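Long-range contact in 4-alpha-glucanotransferase (Streptococcus agalactiae, PDB 6M6T), which is an amylomaltase, also known as disproportionating enzyme, a glucanotransferase built on a TIM barrel and modelled here with glycan ligands in its pockets: residues N207-V221 against R282-D296. Residues are numbered along the deposited sequence; the frame is centred on the assembly and turned at random.
Sequences NDKGIQIIGDMPIYV and RIQSGVKMYDYLRID. With ASO (1,5-anhydro-D-glucitol), chain I.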
ATOM      1  N   ASN A 207      -0.851 -15.981 -10.023  1.00 51.41           N
ATOM      2  CA  ASN A 207       0.435 -16.487 -10.497  1.00 48.91           C
ATOM      3  C   ASN A 207       0.242 -17.556 -11.568  1.00 50.45           C
ATOM      4  O   ASN A 207       0.914 -17.534 -12.609  1.00 47.09           O
ATOM      5  CB  ASN A 207       1.255 -17.045  -9.323  1.00 48.08           C
ATOM      6  CG  ASN A 207       1.884 -15.942  -8.450  1.00 49.07           C
ATOM      7  OD1 ASN A 207       1.896 -14.769  -8.822  1.00 47.99           O
ATOM      8  ND2 ASN A 207       2.416 -16.330  -7.290  1.00 46.00           N
ATOM      9  N   ASP A 208      -0.692 -18.478 -11.355  1.00 54.96           N
ATOM     10  CA  ASP A 208      -0.858 -19.547 -12.329  1.00 58.03           C
ATOM     11  C   ASP A 208      -1.533 -19.092 -13.616  1.00 56.36           C
ATOM     12  O   ASP A 208      -1.536 -19.852 -14.593  1.00 51.45           O
ATOM     13  CB  ASP A 208      -1.622 -20.710 -11.702  1.00 60.04           C
ATOM     14  CG  ASP A 208      -0.796 -21.435 -10.652  1.00 70.26           C
ATOM     15  OD1 ASP A 208      -0.751 -20.955  -9.497  1.00 71.17           O
ATOM     16  OD2 ASP A 208      -0.169 -22.467 -10.994  1.00 73.53           O
ATOM     17  N   LYS A 209      -2.091 -17.884 -13.657  1.00 54.11           N
ATOM     18  CA  LYS A 209      -2.465 -17.301 -14.940  1.00 45.04           C
ATOM     19  C   LYS A 209      -1.382 -16.398 -15.545  1.00 47.02           C
ATOM     20  O   LYS A 209      -1.687 -15.616 -16.450  1.00 49.90           O
ATOM     21  CB  LYS A 209      -3.764 -16.514 -14.804  1.00 42.12           C
ATOM     22  CG  LYS A 209      -4.911 -17.337 -14.304  1.00 47.38           C
ATOM     23  CD  LYS A 209      -5.886 -17.655 -15.412  1.00 49.76           C
ATOM     24  CE  LYS A 209      -7.298 -17.700 -14.887  1.00 62.05           C
ATOM     25  NZ  LYS A 209      -7.835 -19.101 -14.715  1.00 70.26           N
ATOM     26  N   GLY A 210      -0.140 -16.456 -15.067  1.00 46.17           N
ATOM     27  CA  GLY A 210       0.874 -15.535 -15.557  1.00 41.95           C
ATOM     28  C   GLY A 210       0.799 -14.108 -15.037  1.00 48.60           C
ATOM     29  O   GLY A 210       1.590 -13.265 -15.489  1.00 47.61           O
ATOM     30  N   ILE A 211      -0.102 -13.811 -14.095  1.00 47.67           N
ATOM     31  CA  ILE A 211      -0.251 -12.474 -13.521  1.00 47.56           C
ATOM     32  C   ILE A 211       0.585 -12.368 -12.246  1.00 48.85           C
ATOM     33  O   ILE A 211       0.437 -13.186 -11.329  1.00 46.63           O
ATOM     34  CB  ILE A 211      -1.727 -12.166 -13.227  1.00 48.63           C
ATOM     35  CG1 ILE A 211      -2.465 -11.937 -14.535  1.00 45.64           C
ATOM     36  CG2 ILE A 211      -1.856 -10.932 -12.316  1.00 44.23           C
ATOM     37  CD1 ILE A 211      -1.674 -11.039 -15.491  1.00 45.33           C
ATOM     38  N   GLN A 212       1.442 -11.344 -12.177  1.00 47.08           N
ATOM     39  CA  GLN A 212       2.329 -11.115 -11.042  1.00 40.06           C
ATOM     40  C   GLN A 212       1.902  -9.880 -10.250  1.00 42.84           C
ATOM     41  O   GLN A 212       1.476  -8.876 -10.836  1.00 41.60           O
ATOM     42  CB  GLN A 212       3.763 -10.953 -11.522  1.00 43.55           C
ATOM     43  CG  GLN A 212       4.274 -12.104 -12.371  1.00 52.88           C
ATOM     44  CD  GLN A 212       5.556 -12.679 -11.821  1.00 56.22           C
ATOM     45  OE1 GLN A 212       6.606 -12.023 -11.838  1.00 54.03           O
ATOM     46  NE2 GLN A 212       5.477 -13.905 -11.301  1.00 57.06           N
ATOM     47  N   ILE A 213       2.045  -9.954  -8.913  1.00 39.61           N
ATOM     48  CA  ILE A 213       1.579  -8.918  -7.984  1.00 39.27           C
ATOM     49  C   ILE A 213       2.745  -8.045  -7.528  1.00 42.46           C
ATOM     50  O   ILE A 213       3.743  -8.546  -6.989  1.00 43.12           O
ATOM     51  CB  ILE A 213       0.881  -9.541  -6.761  1.00 40.80           C
ATOM     52  CG1 ILE A 213      -0.318 -10.375  -7.205  1.00 38.98           C
ATOM     53  CG2 ILE A 213       0.466  -8.459  -5.759  1.00 30.24           C
ATOM     54  CD1 ILE A 213      -1.383  -9.548  -7.897  1.00 37.95           C
ATOM     55  N   ILE A 214       2.605  -6.736  -7.705  1.00 41.56           N
ATOM     56  CA  ILE A 214       3.516  -5.767  -7.103  1.00 44.16           C
ATOM     57  C   ILE A 214       2.889  -5.276  -5.802  1.00 42.25           C
ATOM     58  O   ILE A 214       1.944  -4.480  -5.813  1.00 39.82           O
ATOM     59  CB  ILE A 214       3.811  -4.587  -8.036  1.00 43.28           C
ATOM     60  CG1 ILE A 214       4.078  -5.048  -9.461  1.00 44.02           C
ATOM     61  CG2 ILE A 214       4.973  -3.805  -7.531  1.00 37.31           C
ATOM     62  CD1 ILE A 214       3.822  -3.934 -10.472  1.00 46.77           C
ATOM     63  N   GLY A 215       3.432  -5.743  -4.684  1.00 43.43           N
ATOM     64  CA  GLY A 215       3.054  -5.216  -3.389  1.00 51.67           C
ATOM     65  C   GLY A 215       3.821  -3.948  -2.991  1.00 54.69           C
ATOM     66  O   GLY A 215       4.901  -3.638  -3.496  1.00 44.07           O
ATOM     67  N   ASP A 216       3.212  -3.216  -2.059  1.00 55.13           N
ATOM     68  CA  ASP A 216       3.728  -1.967  -1.510  1.00 54.79           C
ATOM     69  C   ASP A 216       4.205  -2.219  -0.083  1.00 50.57           C
ATOM     70  O   ASP A 216       3.474  -2.810   0.720  1.00 49.52           O
ATOM     71  CB  ASP A 216       2.627  -0.889  -1.514  1.00 55.96           C
ATOM     72  CG  ASP A 216       3.087   0.462  -2.090  1.00 60.16           C
ATOM     73  OD1 ASP A 216       4.255   0.860  -1.858  1.00 64.19           O
ATOM     74  OD2 ASP A 216       2.264   1.139  -2.764  1.00 59.76           O
ATOM     75  N   MET A 217       5.413  -1.762   0.235  1.00 51.01           N
ATOM     76  CA  MET A 217       5.919  -1.814   1.610  1.00 52.02           C
ATOM     77  C   MET A 217       6.095  -0.407   2.165  1.00 51.22           C
ATOM     78  O   MET A 217       7.029   0.310   1.753  1.00 52.22           O
ATOM     79  CB  MET A 217       7.239  -2.575   1.680  1.00 54.59           C
ATOM     80  CG  MET A 217       7.730  -2.847   3.087  1.00 50.48           C
ATOM     81  SD  MET A 217       9.198  -3.911   3.049  1.00 66.71           S
ATOM     82  CE  MET A 217      10.513  -2.730   3.336  1.00 50.30           C
ATOM     83  N   PRO A 218       5.234   0.034   3.078  1.00 50.46           N
ATOM     84  CA  PRO A 218       5.419   1.360   3.679  1.00 51.62           C
ATOM     85  C   PRO A 218       6.729   1.419   4.441  1.00 51.08           C
ATOM     86  O   PRO A 218       7.038   0.523   5.233  1.00 49.18           O
ATOM     87  CB  PRO A 218       4.214   1.495   4.616  1.00 52.00           C
ATOM     88  CG  PRO A 218       3.732   0.083   4.839  1.00 49.57           C
ATOM     89  CD  PRO A 218       4.035  -0.654   3.590  1.00 46.28           C
ATOM     90  N   ILE A 219       7.501   2.489   4.184  1.00 50.48           N
ATOM     91  CA  ILE A 219       8.788   2.688   4.860  1.00 44.65           C
ATOM     92  C   ILE A 219       8.604   2.698   6.370  1.00 48.58           C
ATOM     93  O   ILE A 219       9.363   2.054   7.104  1.00 49.87           O
ATOM     94  CB  ILE A 219       9.470   3.984   4.388  1.00 39.29           C
ATOM     95  CG1 ILE A 219      10.719   4.241   5.238  1.00 45.95           C
ATOM     96  CG2 ILE A 219       8.512   5.172   4.466  1.00 40.90           C
ATOM     97  CD1 ILE A 219      11.627   5.391   4.764  1.00 44.36           C
ATOM     98  N   TYR A 220       7.593   3.412   6.853  1.00 46.95           N
ATOM     99  CA  TYR A 220       7.360   3.591   8.273  1.00 49.63           C
ATOM    100  C   TYR A 220       6.063   2.908   8.694  1.00 55.92           C
ATOM    101  O   TYR A 220       5.132   2.727   7.905  1.00 53.52           O
ATOM    102  CB  TYR A 220       7.279   5.077   8.640  1.00 46.50           C
ATOM    103  CG  TYR A 220       8.531   5.910   8.412  1.00 48.63           C
ATOM    104  CD1 TYR A 220       9.757   5.554   8.980  1.00 47.78           C
ATOM    105  CD2 TYR A 220       8.475   7.092   7.668  1.00 47.89           C
ATOM    106  CE1 TYR A 220      10.904   6.339   8.795  1.00 43.36           C
ATOM    107  CE2 TYR A 220       9.615   7.880   7.477  1.00 51.34           C
ATOM    108  CZ  TYR A 220      10.825   7.500   8.042  1.00 50.27           C
ATOM    109  OH  TYR A 220      11.943   8.282   7.826  1.00 44.42           O
ATOM    110  N   VAL A 221       6.009   2.563   9.973  1.00 60.48           N
ATOM    111  CA  VAL A 221       4.789   2.144  10.623  1.00 50.41           C
ATOM    112  C   VAL A 221       4.267   3.328  11.431  1.00 53.22           C
ATOM    113  O   VAL A 221       4.914   4.367  11.533  1.00 53.31           O
ATOM    114  CB  VAL A 221       5.031   0.910  11.503  1.00 46.45           C
ATOM    115  CG1 VAL A 221       5.573  -0.214  10.660  1.00 49.05           C
ATOM    116  CG2 VAL A 221       6.033   1.249  12.565  1.00 40.88           C
ATOM    117  N   ARG A 282      11.351  -7.911   7.346  1.00 38.40           N
ATOM    118  CA  ARG A 282      10.337  -7.202   6.571  1.00 45.64           C
ATOM    119  C   ARG A 282      10.422  -7.569   5.091  1.00 48.64           C
ATOM    120  O   ARG A 282       9.426  -7.989   4.483  1.00 40.47           O
ATOM    121  CB  ARG A 282      10.491  -5.692   6.758  1.00 43.62           C
ATOM    122  CG  ARG A 282       9.944  -5.140   8.069  1.00 46.61           C
ATOM    123  CD  ARG A 282       9.568  -3.666   7.936  1.00 43.72           C
ATOM    124  NE  ARG A 282       8.374  -3.482   7.115  1.00 44.26           N
ATOM    125  CZ  ARG A 282       7.816  -2.302   6.873  1.00 47.07           C
ATOM    126  NH1 ARG A 282       8.349  -1.202   7.391  1.00 49.59           N
ATOM    127  NH2 ARG A 282       6.732  -2.221   6.115  1.00 45.06           N
ATOM    128  N   ILE A 283      11.624  -7.433   4.509  1.00 47.64           N
ATOM    129  CA  ILE A 283      11.851  -7.710   3.090  1.00 45.01           C
ATOM    130  C   ILE A 283      11.560  -9.168   2.768  1.00 43.31           C
ATOM    131  O   ILE A 283      11.014  -9.484   1.704  1.00 44.63           O
ATOM    132  CB  ILE A 283      13.297  -7.338   2.699  1.00 46.07           C
ATOM    133  CG1 ILE A 283      13.544  -5.830   2.827  1.00 46.17           C
ATOM    134  CG2 ILE A 283      13.590  -7.770   1.302  1.00 43.37           C
ATOM    135  CD1 ILE A 283      12.934  -5.010   1.718  1.00 42.44           C
ATOM    136  N   GLN A 284      11.930 -10.081   3.673  1.00 43.88           N
ATOM    137  CA  GLN A 284      11.705 -11.502   3.431  1.00 47.06           C
ATOM    138  C   GLN A 284      10.213 -11.811   3.370  1.00 47.80           C
ATOM    139  O   GLN A 284       9.729 -12.483   2.441  1.00 45.43           O
ATOM    140  CB  GLN A 284      12.400 -12.326   4.522  1.00 42.42           C
ATOM    141  CG  GLN A 284      12.599 -13.799   4.185  1.00 52.93           C
ATOM    142  CD  GLN A 284      13.571 -14.514   5.117  1.00 59.42           C
ATOM    143  OE1 GLN A 284      13.212 -14.926   6.227  1.00 61.98           O
ATOM    144  NE2 GLN A 284      14.805 -14.681   4.659  1.00 60.83           N
ATOM    145  N   SER A 285       9.455 -11.288   4.333  1.00 46.56           N
ATOM    146  CA  SER A 285       8.027 -11.546   4.295  1.00 43.80           C
ATOM    147  C   SER A 285       7.346 -10.760   3.180  1.00 41.97           C
ATOM    148  O   SER A 285       6.228 -11.108   2.794  1.00 46.07           O
ATOM    149  CB  SER A 285       7.408 -11.237   5.655  1.00 43.50           C
ATOM    150  OG  SER A 285       6.850  -9.937   5.670  1.00 59.19           O
ATOM    151  N   GLY A 286       8.001  -9.733   2.638  1.00 40.25           N
ATOM    152  CA  GLY A 286       7.455  -8.990   1.519  1.00 37.03           C
ATOM    153  C   GLY A 286       7.581  -9.762   0.222  1.00 46.24           C
ATOM    154  O   GLY A 286       6.626  -9.873  -0.563  1.00 44.39           O
ATOM    155  N   VAL A 287       8.774 -10.318  -0.004  1.00 47.31           N
ATOM    156  CA  VAL A 287       8.991 -11.165  -1.173  1.00 42.80           C
ATOM    157  C   VAL A 287       8.246 -12.498  -1.071  1.00 43.84           C
ATOM    158  O   VAL A 287       8.107 -13.197  -2.076  1.00 48.41           O
ATOM    159  CB  VAL A 287      10.494 -11.387  -1.387  1.00 40.48           C
ATOM    160  CG1 VAL A 287      11.237 -10.055  -1.316  1.00 44.19           C
ATOM    161  CG2 VAL A 287      11.036 -12.373  -0.362  1.00 42.90           C
ATOM    162  N   LYS A 288       7.780 -12.902   0.110  1.00 43.24           N
ATOM    163  CA  LYS A 288       6.822 -14.004   0.096  1.00 42.65           C
ATOM    164  C   LYS A 288       5.387 -13.518  -0.093  1.00 44.97           C
ATOM    165  O   LYS A 288       4.579 -14.207  -0.726  1.00 45.33           O
ATOM    166  CB  LYS A 288       6.920 -14.862   1.369  1.00 42.52           C
ATOM    167  CG  LYS A 288       6.092 -16.158   1.241  1.00 50.24           C
ATOM    168  CD  LYS A 288       5.913 -16.957   2.542  1.00 61.87           C
ATOM    169  CE  LYS A 288       4.771 -18.000   2.415  1.00 55.67           C
ATOM    170  NZ  LYS A 288       5.199 -19.408   2.687  1.00 59.01           N
ATOM    171  N   MET A 289       5.050 -12.336   0.426  1.00 47.12           N
ATOM    172  CA  MET A 289       3.690 -11.841   0.261  1.00 47.58           C
ATOM    173  C   MET A 289       3.393 -11.507  -1.190  1.00 47.02           C
ATOM    174  O   MET A 289       2.233 -11.530  -1.607  1.00 48.63           O
ATOM    175  CB  MET A 289       3.461 -10.609   1.141  1.00 45.05           C
ATOM    176  CG  MET A 289       2.879 -10.922   2.529  1.00 56.44           C
ATOM    177  SD  MET A 289       1.174 -11.556   2.554  1.00 64.86           S
ATOM    178  CE  MET A 289       0.269 -10.309   1.611  1.00 45.00           C
ATOM    179  N   TYR A 290       4.417 -11.207  -1.975  1.00 50.54           N
ATOM    180  CA  TYR A 290       4.215 -10.656  -3.302  1.00 49.80           C
ATOM    181  C   TYR A 290       5.129 -11.354  -4.293  1.00 49.03           C
ATOM    182  O   TYR A 290       5.858 -12.298  -3.956  1.00 48.94           O
ATOM    183  CB  TYR A 290       4.453  -9.144  -3.283  1.00 45.94           C
ATOM    184  CG  TYR A 290       3.669  -8.473  -2.179  1.00 46.61           C
ATOM    185  CD1 TYR A 290       2.275  -8.550  -2.140  1.00 49.11           C
ATOM    186  CD2 TYR A 290       4.309  -7.793  -1.162  1.00 48.74           C
ATOM    187  CE1 TYR A 290       1.544  -7.935  -1.131  1.00 46.39           C
ATOM    188  CE2 TYR A 290       3.583  -7.181  -0.143  1.00 52.57           C
ATOM    189  CZ  TYR A 290       2.209  -7.256  -0.135  1.00 45.09           C
ATOM    190  OH  TYR A 290       1.508  -6.639   0.873  1.00 46.72           O
ATOM    191  N   ASP A 291       5.046 -10.905  -5.542  1.00 46.54           N
ATOM    192  CA  ASP A 291       5.983 -11.302  -6.584  1.00 42.65           C
ATOM    193  C   ASP A 291       7.016 -10.211  -6.862  1.00 49.04           C
ATOM    194  O   ASP A 291       8.166 -10.512  -7.214  1.00 43.99           O
ATOM    195  CB  ASP A 291       5.226 -11.638  -7.878  1.00 42.51           C
ATOM    196  CG  ASP A 291       4.059 -12.627  -7.667  1.00 51.80           C
ATOM    197  OD1 ASP A 291       4.310 -13.810  -7.328  1.00 58.44           O
ATOM    198  OD2 ASP A 291       2.885 -12.226  -7.858  1.00 43.77           O
ATOM    199  N   TYR A 292       6.631  -8.950  -6.685  1.00 45.27           N
ATOM    200  CA  TYR A 292       7.529  -7.819  -6.830  1.00 46.91           C
ATOM    201  C   TYR A 292       7.220  -6.848  -5.705  1.00 44.93           C
ATOM    202  O   TYR A 292       6.074  -6.424  -5.564  1.00 47.42           O
ATOM    203  CB  TYR A 292       7.354  -7.131  -8.198  1.00 45.22           C
ATOM    204  CG  TYR A 292       8.235  -7.690  -9.282  1.00 42.96           C
ATOM    205  CD1 TYR A 292       7.913  -8.871  -9.925  1.00 40.98           C
ATOM    206  CD2 TYR A 292       9.402  -7.041  -9.654  1.00 53.55           C
ATOM    207  CE1 TYR A 292       8.721  -9.392 -10.903  1.00 46.42           C
ATOM    208  CE2 TYR A 292      10.228  -7.556 -10.646  1.00 51.94           C
ATOM    209  CZ  TYR A 292       9.881  -8.733 -11.263  1.00 49.57           C
ATOM    210  OH  TYR A 292      10.697  -9.247 -12.245  1.00 58.75           O
ATOM    211  N   LEU A 293       8.229  -6.476  -4.929  1.00 44.05           N
ATOM    212  CA  LEU A 293       8.041  -5.570  -3.808  1.00 42.60           C
ATOM    213  C   LEU A 293       8.471  -4.161  -4.185  1.00 45.33           C
ATOM    214  O   LEU A 293       9.543  -3.956  -4.758  1.00 47.58           O
ATOM    215  CB  LEU A 293       8.834  -6.038  -2.587  1.00 47.38           C
ATOM    216  CG  LEU A 293       8.533  -5.329  -1.265  1.00 50.04           C
ATOM    217  CD1 LEU A 293       7.225  -5.862  -0.638  1.00 49.71           C
ATOM    218  CD2 LEU A 293       9.719  -5.457  -0.310  1.00 44.57           C
ATOM    219  N   ARG A 294       7.649  -3.190  -3.817  1.00 47.49           N
ATOM    220  CA  ARG A 294       7.855  -1.781  -4.111  1.00 45.27           C
ATOM    221  C   ARG A 294       8.088  -1.074  -2.785  1.00 50.07           C
ATOM    222  O   ARG A 294       7.146  -0.898  -2.004  1.00 49.45           O
ATOM    223  CB  ARG A 294       6.637  -1.214  -4.835  1.00 39.32           C
ATOM    224  CG  ARG A 294       6.635   0.287  -4.979  1.00 51.06           C
ATOM    225  CD  ARG A 294       5.267   0.847  -4.642  1.00 53.99           C
ATOM    226  NE  ARG A 294       4.971   2.109  -5.320  1.00 57.97           N
ATOM    227  CZ  ARG A 294       4.753   3.269  -4.706  1.00 55.72           C
ATOM    228  NH1 ARG A 294       4.489   4.352  -5.438  1.00 53.56           N
ATOM    229  NH2 ARG A 294       4.795   3.349  -3.373  1.00 45.84           N
ATOM    230  N   ILE A 295       9.333  -0.693  -2.509  1.00 46.21           N
ATOM    231  CA  ILE A 295       9.620  -0.033  -1.241  1.00 51.14           C
ATOM    232  C   ILE A 295       9.296   1.452  -1.382  1.00 52.40           C
ATOM    233  O   ILE A 295       9.869   2.153  -2.218  1.00 51.52           O
ATOM    234  CB  ILE A 295      11.065  -0.273  -0.771  1.00 43.75           C
ATOM    235  CG1 ILE A 295      11.276   0.394   0.592  1.00 53.63           C
ATOM    236  CG2 ILE A 295      12.092   0.246  -1.746  1.00 43.81           C
ATOM    237  CD1 ILE A 295      10.118   0.203   1.617  1.00 53.30           C
ATOM    238  N   ASP A 296       8.330   1.918  -0.591  1.00 55.74           N
ATOM    239  CA  ASP A 296       7.906   3.307  -0.666  1.00 54.00           C
ATOM    240  C   ASP A 296       9.002   4.213  -0.130  1.00 52.47           C
ATOM    241  O   ASP A 296       9.805   3.805   0.713  1.00 54.82           O
ATOM    242  CB  ASP A 296       6.619   3.532   0.133  1.00 50.48           C
ATOM    243  CG  ASP A 296       6.041   4.919  -0.090  1.00 59.25           C
ATOM    244  OD1 ASP A 296       6.310   5.476  -1.164  1.00 62.17           O
ATOM    245  OD2 ASP A 296       5.336   5.478   0.785  1.00 65.66           O
TER
HETATM  246  C1  ASO I   1       4.797   6.806   1.090  1.00 63.03           C
HETATM  247  C2  ASO I   1       3.435   7.100   0.428  1.00 64.61           C
HETATM  248  C3  ASO I   1       2.847   8.403   0.996  1.00 67.52           C
HETATM  249  C4  ASO I   1       2.703   8.239   2.520  1.00 57.48           C
HETATM  250  C5  ASO I   1       4.040   7.905   3.123  1.00 58.46           C
HETATM  251  C6  ASO I   1       3.827   7.501   4.581  1.00 63.24           C
HETATM  252  O2  ASO I   1       3.560   7.179  -0.996  1.00 64.55           O
HETATM  253  O3  ASO I   1       1.546   8.682   0.372  1.00 68.77           O
HETATM  254  O4  ASO I   1       2.161   9.429   3.141  1.00 55.82           O
HETATM  255  O5  ASO I   1       4.589   6.732   2.515  1.00 66.26           O
HETATM  256  O6  ASO I   1       4.755   6.460   4.935  1.00 66.98           O
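M217 reaches from strand 212-217 across L293 and I295 to helix 277-289. Its CG lies anti to the backbone N (chi1 -172°), and the chain runs straight out until it bends at the sulfur, so SD sits against L293 CD2 while CE ends beside I295 CD1 and I283 CD1. SD also lies over one face of the R282 guanidinium. That group gives the carbonyl of P218 a hydrogen bond from NH2 (2.9 Å to P218 O) and a weak one from NH1, tying the chain just past the strand's end to helix 277-289.

Farther back on the same face, the Y290 ring lies flat on the sheet at G215: G215 CA stands 3.5 Å from the ring centroid, a CH-pi contact, with M289 CB over the opposite face. Beside it the D291 carboxylate reaches strand 212-217, its OD2 taking the I213 N-H through the anti lone pair (2.6 Å, 167°), while I213 O accepts from both D291 N and Y292 N. From there the parallel ladder runs on to D296 N and M217 O, G215 N to Y292 O being weak.

On the face bearing I214 and D216, the R294 side chain runs alongside that of D216. R294 NH2 meets the syn lone pair of D216 OD1 at 3.0 Å in a buried salt bridge, the carboxylate and guanidinium planes 76° apart; D216 OD2 is hydrogen-bonded to Y59 OH.

One residue past its strand, D296 carries the ligand: OD2 is bonded covalently to C1 of 1,5-anhydro-D-glucitol (1.5 Å), and I219 lines the same pocket. Past strand 212-217 the chain makes a long excursion, returning through helix 277-289 into strand 292-295; eight such parallel strands, the ligand at their C-terminal ends, form this family's TIM barrel.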